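PDB 4O5O: 3-hydroxyacyl-CoA dehydrogenase from Brucella suis, which probably catalyses the NAD(H)-dependent interconversion of 3-hydroxyacyl-CoA and 3-ketoacyl-CoA thioesters, as a member of the short-chain dehydrogenase/reductase family. Local coordinates for residues V92-V97 / I152-V157; G145-V150 / G191-T196; T196-I201 / V251-G256. All coordinates share one frame; numbering follows the deposited sequence.

How the contacts relate
The three contacts run across one parallel sheet, joining strands 90-93, 149-154, 192-199 and 251-254 in that order. Contacts 1 and 3 have centres about 10 Å apart and are laced together by backbone: Ala155 N lies 2.8 Å from Ile197 O, probably a hydrogen bond. Contact 2 sits toward the other end of strands 149-154 and 192-199, its centre about 18 Å from that of contact 1 and about 20 Å from that of contact 3, with which it shares Thr196. Contact 1 lies at the strand ends where the family usually places its cofactor and catalytic groups. Contacts 2 and 3 both reach the second subunit, and a bound Tris molecule touches contact 3.

Contact 1: V92-V97 / I152-V157; sequences VNCAGV and INTASV
Asn93 and Asn153 stand side by side on the neighbouring parallel strands 90-93 and 149-154, pointing the same way with their amide planes turned 39° against each other. Asn93 ND2 donates to Asn153 OD1 at 2.8 Å; the acceptor lies in the amide plane of Asn93, whereas the donor is tilted from the carbonyl plane of Asn153. Both side chains leave the same face of the sheet, and with each CG beside its own backbone N (chi1 -80° and -63°) the two amides run alongside each other, where Thr126 of helix 112-137 touches them. The backbone of Asn93 is gripped twice: its N donates to Ile152 O at 2.9 Å, nearly straight on to the carbonyl, and its O receives the hydroxyl of Thr154, with OG1 2.7 Å away. That buried hydroxyl is also hydrogen-bonded to Tyr234 OH, and Cys94 SG comes within 4.1 Å of Thr154 OG1. On the other face Val92 CG1 rests 4.3 Å from Ile152 CB, both side chains packed against helix 231-243. The pair joins two central strands of a Rossmann fold, and Asn93-Cys94-Ala95-Gly96 occupies the place of the NNAG motif of classical short-chain dehydrogenases, with Cys in its second position.

Contact 2: G145-V150 / G191-T196; sequences GGERGV and GIRVMT
Glu147 and Arg193 form a buried salt bridge where the two parallel strands of a Rossmann-fold beta-alpha-beta crossover begin: strand 149-154 runs through helix 167-187 into the adjacent strand 192-199. Arg193 grips the carboxylate side-on: NE reaches Glu147 OE1 at 2.9 Å from above the carboxylate plane, and NH2 meets Glu147 OE2 at 3.0 Å on the syn side. The two flat groups are turned 51° apart. Glu147 is extended, with CG anti to the backbone N (chi1 -171°), whereas Arg193 bends at chi3 (-69°) to present this edge. Both charges have further partners: Gln245 NE2 donates to Glu147 OE1, Arg193 NH1 donates to Leu247 O and Ile241 O, and Phe224 of the second subunit packs on both side chains. Alongside, Arg193 N donates to Gly149 O at 3.1 Å. Gly191, which closes helix 167-187 in a Schellman motif, belongs to the tight part too: its backbone presses against Gly146-Arg148, with CA 3.7 Å from Gly146 O, and its O takes the N-H of Arg148 N at 2.8 Å. The looser side is that of the partly exposed Arg148 side chain, which sends NH1 off to His190 O and lays CB 4.2 Å from Ile192 CG1. Here the bond from Gly149 N to Gly191 O is weak, at 3.5 Å.

Contact 3: T196-I201 / V251-G256; sequences TIAPGI and VIRLDG
Thr196 and Val251 lie side by side on one face of two parallel strands, with Val251 CG2 3.9 Å from Thr196 CB and Val251 CG1 3.9 Å from Ala198 CB. Behind them a regular ladder joins Thr196 O to Ile252 N, Ala198 N to Ile252 O, Ala198 O to Leu254 N and Gly200 N to Leu254 O; the second of these is nearly straight (174°). The short strand axes diverge by 27°. Arg253 leaves the same face as Ala198. Its CB lies 4.2 Å from Ala198 O and its CG 4.5 Å from Ala198 CB, and Phe160 of helix 158-161 packs on this side chain. At NE it turns its edge to Asp255, just past the strand: NE donates to Asp255 OD2 at 2.8 Å and NH2 to the same Asp255 OD2 at 3.2 Å, both nearly in the guanidinium plane. NH2 also forms a salt bridge to Asp161, and a bound Tris molecule lies about 3 Å from the side chain. Asp255 OD1 accepts from Ala257 N. On the opposite face Ile197 CG2 packs 4.1 Å from Leu254 CB. Beyond the last ladder bond a water bridges the two segments, accepting from Ile201 N and donating to Asp255 O. Strand 251-254 is the outermost of the sheet in this chain, and its Ile252 packs on Ile252 of the second subunit, consistent with the subunit interface built round the last strand in tetrameric short-chain dehydrogenases.

Contact 1: V92-V97 / I152-V157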
loop_
_atom_site.group_PDB
_atom_site.type_symbol
_atom_site.label_atom_id
_atom_site.label_comp_id
_atom_site.label_asym_id
_atom_site.label_seq_id
_atom_site.Cartn_x
_atom_site.Cartn_y
_atom_site.Cartn_z
ATOM N N VAL B 92 5.885 4.873 23.737
ATOM C CA VAL B 92 5.255 5.602 22.660
ATOM C C VAL B 92 6.258 6.644 22.172
ATOM O O VAL B 92 6.613 7.577 22.888
ATOM C CB VAL B 92 3.936 6.281 23.092
ATOM C CG1 VAL B 92 3.199 6.768 21.858
ATOM C CG2 VAL B 92 3.084 5.330 23.949
ATOM N N ASN B 93 6.686 6.455 20.919
ATOM C CA ASN B 93 7.622 7.350 20.266
ATOM C C ASN B 93 6.811 8.440 19.549
ATOM O O ASN B 93 6.200 8.149 18.535
ATOM C CB ASN B 93 8.475 6.594 19.239
ATOM C CG ASN B 93 9.631 5.832 19.853
ATOM O OD1 ASN B 93 10.490 6.408 20.507
ATOM N ND2 ASN B 93 9.733 4.552 19.524
ATOM N N CYS B 94 6.779 9.653 20.097
ATOM C CA CYS B 94 6.122 10.812 19.482
ATOM C C CYS B 94 7.089 11.898 19.056
ATOM O O CYS B 94 6.683 12.776 18.280
ATOM C CB CYS B 94 5.080 11.390 20.449
ATOM S SG CYS B 94 3.792 10.246 20.918
ATOM N N ALA B 95 8.341 11.847 19.510
ATOM C CA ALA B 95 9.322 12.867 19.136
ATOM C C ALA B 95 9.522 12.942 17.638
ATOM O O ALA B 95 9.798 11.949 16.993
ATOM C CB ALA B 95 10.677 12.602 19.786
ATOM N N GLY B 96 9.399 14.135 17.104
ATOM C CA GLY B 96 9.618 14.324 15.676
ATOM C C GLY B 96 9.686 15.772 15.312
ATOM O O GLY B 96 9.264 16.642 16.093
ATOM N N VAL B 97 10.294 16.018 14.159
ATOM C CA VAL B 97 10.345 17.318 13.539
ATOM C C VAL B 97 9.819 17.180 12.118
ATOM O O VAL B 97 10.026 16.171 11.473
ATOM C CB VAL B 97 11.790 17.924 13.532
ATOM C CG1 VAL B 97 12.229 18.162 14.970
ATOM C CG2 VAL B 97 12.814 17.023 12.827
ATOM N N ILE B 152 4.734 1.626 20.398
ATOM C CA ILE B 152 3.922 2.335 19.415
ATOM C C ILE B 152 4.720 3.505 18.874
ATOM O O ILE B 152 5.191 4.357 19.629
ATOM C CB ILE B 152 2.601 2.860 20.046
ATOM C CG1 ILE B 152 1.765 1.677 20.552
ATOM C CG2 ILE B 152 1.797 3.691 19.036
ATOM C CD1 ILE B 152 0.666 2.026 21.496
ATOM N N ASN B 153 4.904 3.499 17.563
ATOM C CA ASN B 153 5.673 4.517 16.868
ATOM C C ASN B 153 4.758 5.449 16.111
ATOM O O ASN B 153 3.603 5.111 15.823
ATOM C CB ASN B 153 6.661 3.860 15.901
ATOM C CG ASN B 153 7.704 2.984 16.634
ATOM O OD1 ASN B 153 8.028 3.257 17.745
ATOM N ND2 ASN B 153 8.288 2.029 15.964
ATOM N N THR B 154 5.276 6.624 15.787
ATOM C CA THR B 154 4.499 7.618 15.059
ATOM C C THR B 154 5.154 7.824 13.690
ATOM O O THR B 154 6.295 8.270 13.604
ATOM C CB THR B 154 4.454 8.941 15.832
ATOM O OG1 THR B 154 3.946 8.694 17.153
ATOM C CG2 THR B 154 3.544 9.955 15.141
ATOM N N ALA B 155 4.424 7.489 12.630
ATOM C CA ALA B 155 4.831 7.814 11.268
ATOM C C ALA B 155 4.144 9.112 10.892
ATOM O O ALA B 155 4.207 10.078 11.673
ATOM C CB ALA B 155 4.543 6.662 10.324
ATOM N N SER B 156 3.467 9.154 9.747
ATOM C CA SER B 156 2.732 10.341 9.291
ATOM C C SER B 156 2.050 9.936 8.004
ATOM O O SER B 156 2.557 9.080 7.270
ATOM C CB SER B 156 3.694 11.497 8.952
ATOM O OG SER B 156 3.015 12.599 8.327
ATOM N N VAL B 157 0.955 10.602 7.672
ATOM C CA VAL B 157 0.452 10.516 6.313
ATOM C C VAL B 157 1.490 10.873 5.246
ATOM O O VAL B 157 1.357 10.446 4.118
ATOM C CB VAL B 157 -0.832 11.331 6.099
ATOM C CG1 VAL B 157 -1.978 10.715 6.917
ATOM C CG2 VAL B 157 -0.611 12.788 6.400
#

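Contact 2: G145-V150 / G191-T196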
loop_
_atom_site.group_PDB
_atom_site.type_symbol
_atom_site.label_atom_id
_atom_site.label_comp_id
_atom_site.label_asym_id
_atom_site.label_seq_id
_atom_site.Cartn_x
_atom_site.Cartn_y
_atom_site.Cartn_z
ATOM N N GLY B 145 -2.260 -13.059 28.045
ATOM C CA GLY B 145 -1.979 -13.604 26.727
ATOM C C GLY B 145 -0.510 -13.712 26.357
ATOM O O GLY B 145 -0.194 -13.856 25.179
ATOM N N GLY B 146 0.385 -13.642 27.352
ATOM C CA GLY B 146 1.844 -13.753 27.129
ATOM C C GLY B 146 2.553 -12.424 26.853
ATOM O O GLY B 146 3.742 -12.386 26.555
ATOM N N GLU B 147 1.802 -11.341 26.947
ATOM C CA GLU B 147 2.279 -10.036 26.539
ATOM C C GLU B 147 3.211 -9.446 27.572
ATOM O O GLU B 147 2.879 -9.397 28.749
ATOM C CB GLU B 147 1.077 -9.095 26.276
ATOM C CG GLU B 147 1.467 -7.776 25.640
ATOM C CD GLU B 147 0.317 -7.074 24.922
ATOM O OE1 GLU B 147 -0.394 -7.705 24.122
ATOM O OE2 GLU B 147 0.173 -5.882 25.107
ATOM N N ARG B 148 4.389 -9.022 27.130
ATOM C CA ARG B 148 5.370 -8.339 27.983
ATOM C C ARG B 148 5.435 -6.822 27.767
ATOM O O ARG B 148 5.972 -6.124 28.603
ATOM C CB ARG B 148 6.775 -8.934 27.771
ATOM C CG ARG B 148 7.000 -10.303 28.386
ATOM C CD ARG B 148 8.481 -10.620 28.282
ATOM N NE ARG B 148 8.819 -11.872 28.907
ATOM C CZ ARG B 148 8.700 -13.060 28.332
ATOM N NH1 ARG B 148 8.237 -13.166 27.104
ATOM N NH2 ARG B 148 9.054 -14.160 29.002
ATOM N N GLY B 149 4.939 -6.326 26.646
ATOM C CA GLY B 149 5.032 -4.922 26.367
ATOM C C GLY B 149 4.452 -4.561 25.029
ATOM O O GLY B 149 4.145 -5.425 24.215
ATOM N N VAL B 150 4.302 -3.254 24.812
ATOM C CA VAL B 150 3.790 -2.692 23.569
ATOM C C VAL B 150 4.644 -1.484 23.191
ATOM O O VAL B 150 4.896 -0.632 24.043
ATOM C CB VAL B 150 2.321 -2.226 23.737
ATOM C CG1 VAL B 150 1.759 -1.758 22.411
ATOM C CG2 VAL B 150 1.460 -3.343 24.335
ATOM N N GLY B 191 6.800 -11.601 23.274
ATOM C CA GLY B 191 5.477 -11.091 23.610
ATOM C C GLY B 191 5.403 -9.565 23.611
ATOM O O GLY B 191 4.661 -8.981 24.391
ATOM N N ILE B 192 6.189 -8.911 22.758
ATOM C CA ILE B 192 6.179 -7.466 22.669
ATOM C C ILE B 192 5.596 -7.127 21.302
ATOM O O ILE B 192 6.151 -7.480 20.271
ATOM C CB ILE B 192 7.592 -6.870 22.839
ATOM C CG1 ILE B 192 8.181 -7.197 24.227
ATOM C CG2 ILE B 192 7.592 -5.362 22.611
ATOM C CD1 ILE B 192 9.684 -6.990 24.281
ATOM N N ARG B 193 4.467 -6.424 21.322
ATOM C CA ARG B 193 3.832 -5.941 20.082
ATOM C C ARG B 193 4.441 -4.629 19.620
ATOM O O ARG B 193 4.951 -3.842 20.447
ATOM C CB ARG B 193 2.325 -5.762 20.312
ATOM C CG ARG B 193 1.584 -7.068 20.483
ATOM C CD ARG B 193 0.091 -6.911 20.477
ATOM N NE ARG B 193 -0.368 -6.212 21.666
ATOM C CZ ARG B 193 -1.084 -5.087 21.719
ATOM N NH1 ARG B 193 -1.482 -4.445 20.626
ATOM N NH2 ARG B 193 -1.428 -4.600 22.889
ATOM N N VAL B 194 4.373 -4.399 18.306
ATOM C CA VAL B 194 4.918 -3.202 17.700
ATOM C C VAL B 194 3.900 -2.717 16.686
ATOM O O VAL B 194 3.542 -3.448 15.745
ATOM C CB VAL B 194 6.273 -3.476 17.018
ATOM C CG1 VAL B 194 6.883 -2.187 16.509
ATOM C CG2 VAL B 194 7.228 -4.176 17.966
ATOM N N MET B 195 3.448 -1.476 16.899
ATOM C CA MET B 195 2.456 -0.824 16.063
ATOM C C MET B 195 2.884 0.571 15.717
ATOM O O MET B 195 3.681 1.185 16.428
ATOM C CB MET B 195 1.135 -0.727 16.813
ATOM C CG MET B 195 0.354 -2.029 16.871
ATOM S SD MET B 195 -0.355 -2.502 15.305
ATOM C CE MET B 195 -1.368 -1.071 14.918
ATOM N N THR B 196 2.312 1.087 14.642
ATOM C CA THR B 196 2.587 2.453 14.193
ATOM C C THR B 196 1.306 3.174 13.887
ATOM O O THR B 196 0.397 2.603 13.302
ATOM C CB THR B 196 3.510 2.423 12.962
ATOM O OG1 THR B 196 4.747 1.857 13.381
ATOM C CG2 THR B 196 3.762 3.808 12.374
#

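Contact 3: T196-I201 / V251-G256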
loop_
_atom_site.group_PDB
_atom_site.type_symbol
_atom_site.label_atom_id
_atom_site.label_comp_id
_atom_site.label_asym_id
_atom_site.label_seq_id
_atom_site.Cartn_x
_atom_site.Cartn_y
_atom_site.Cartn_z
ATOM N N THR B 196 2.312 1.087 14.642
ATOM C CA THR B 196 2.587 2.453 14.193
ATOM C C THR B 196 1.306 3.174 13.887
ATOM O O THR B 196 0.397 2.603 13.302
ATOM C CB THR B 196 3.510 2.423 12.962
ATOM O OG1 THR B 196 4.747 1.857 13.381
ATOM C CG2 THR B 196 3.762 3.808 12.374
ATOM N N ILE B 197 1.219 4.429 14.326
ATOM C CA ILE B 197 0.134 5.322 13.936
ATOM C C ILE B 197 0.692 6.331 12.953
ATOM O O ILE B 197 1.783 6.880 13.195
ATOM C CB ILE B 197 -0.482 6.074 15.139
ATOM C CG1 ILE B 197 -1.060 5.114 16.185
ATOM C CG2 ILE B 197 -1.523 7.080 14.698
ATOM C CD1 ILE B 197 -1.405 5.717 17.544
ATOM N N ALA B 198 -0.026 6.572 11.854
ATOM C CA ALA B 198 0.320 7.578 10.867
ATOM C C ALA B 198 -0.690 8.727 10.975
ATOM O O ALA B 198 -1.765 8.692 10.338
ATOM C CB ALA B 198 0.333 6.961 9.464
ATOM N N PRO B 199 -0.357 9.744 11.785
ATOM C CA PRO B 199 -1.308 10.840 11.900
ATOM C C PRO B 199 -1.426 11.709 10.656
ATOM O O PRO B 199 -0.435 11.907 9.945
ATOM C CB PRO B 199 -0.766 11.679 13.068
ATOM C CG PRO B 199 0.313 10.899 13.691
ATOM C CD PRO B 199 0.806 9.931 12.657
ATOM N N GLY B 200 -2.622 12.264 10.448
ATOM C CA GLY B 200 -2.819 13.362 9.521
ATOM C C GLY B 200 -2.449 14.671 10.145
ATOM O O GLY B 200 -1.438 14.762 10.850
ATOM N N ILE B 201 -3.266 15.688 9.886
ATOM C CA ILE B 201 -2.972 17.010 10.350
ATOM C C ILE B 201 -3.587 17.215 11.754
ATOM O O ILE B 201 -4.817 17.226 11.915
ATOM C CB ILE B 201 -3.501 18.096 9.388
ATOM C CG1 ILE B 201 -3.007 17.873 7.958
ATOM C CG2 ILE B 201 -3.025 19.450 9.889
ATOM C CD1 ILE B 201 -3.752 18.664 6.891
ATOM N N VAL B 251 0.363 -0.334 10.438
ATOM C CA VAL B 251 0.383 1.107 10.414
ATOM C C VAL B 251 -1.055 1.568 10.250
ATOM O O VAL B 251 -1.708 1.196 9.266
ATOM C CB VAL B 251 1.259 1.619 9.256
ATOM C CG1 VAL B 251 1.253 3.131 9.171
ATOM C CG2 VAL B 251 2.695 1.125 9.385
ATOM N N ILE B 252 -1.563 2.334 11.211
ATOM C CA ILE B 252 -2.927 2.853 11.125
ATOM C C ILE B 252 -2.937 4.348 10.817
ATOM O O ILE B 252 -2.366 5.149 11.584
ATOM C CB ILE B 252 -3.667 2.662 12.455
ATOM C CG1 ILE B 252 -3.704 1.178 12.830
ATOM C CG2 ILE B 252 -5.066 3.258 12.406
ATOM C CD1 ILE B 252 -4.321 0.897 14.178
ATOM N N ARG B 253 -3.608 4.715 9.732
ATOM C CA ARG B 253 -3.788 6.120 9.374
ATOM C C ARG B 253 -4.890 6.702 10.258
ATOM O O ARG B 253 -5.981 6.131 10.352
ATOM C CB ARG B 253 -4.191 6.266 7.909
ATOM C CG ARG B 253 -3.146 5.747 6.962
ATOM C CD ARG B 253 -3.619 5.817 5.528
ATOM N NE ARG B 253 -3.682 7.195 5.087
ATOM C CZ ARG B 253 -3.257 7.625 3.917
ATOM N NH1 ARG B 253 -2.830 6.773 2.988
ATOM N NH2 ARG B 253 -3.326 8.915 3.687
ATOM N N LEU B 254 -4.579 7.834 10.883
ATOM C CA LEU B 254 -5.520 8.558 11.719
ATOM C C LEU B 254 -5.612 9.977 11.167
ATOM O O LEU B 254 -4.823 10.860 11.540
ATOM C CB LEU B 254 -5.050 8.531 13.165
ATOM C CG LEU B 254 -5.955 9.198 14.178
ATOM C CD1 LEU B 254 -7.280 8.447 14.345
ATOM C CD2 LEU B 254 -5.244 9.348 15.516
ATOM N N ASP B 255 -6.509 10.171 10.207
ATOM C CA ASP B 255 -6.334 11.296 9.285
ATOM C C ASP B 255 -7.599 11.845 8.682
ATOM O O ASP B 255 -7.513 12.699 7.786
ATOM C CB ASP B 255 -5.306 10.919 8.189
ATOM C CG ASP B 255 -5.792 9.819 7.249
ATOM O OD1 ASP B 255 -6.991 9.430 7.328
ATOM O OD2 ASP B 255 -4.953 9.334 6.435
ATOM N N GLY B 256 -8.785 11.420 9.113
ATOM C CA GLY B 256 -10.015 12.066 8.562
ATOM C C GLY B 256 -10.212 11.839 7.053
ATOM O O GLY B 256 -10.905 12.623 6.375
HETATM O O HOH W 1 -5.853 14.753 8.830
#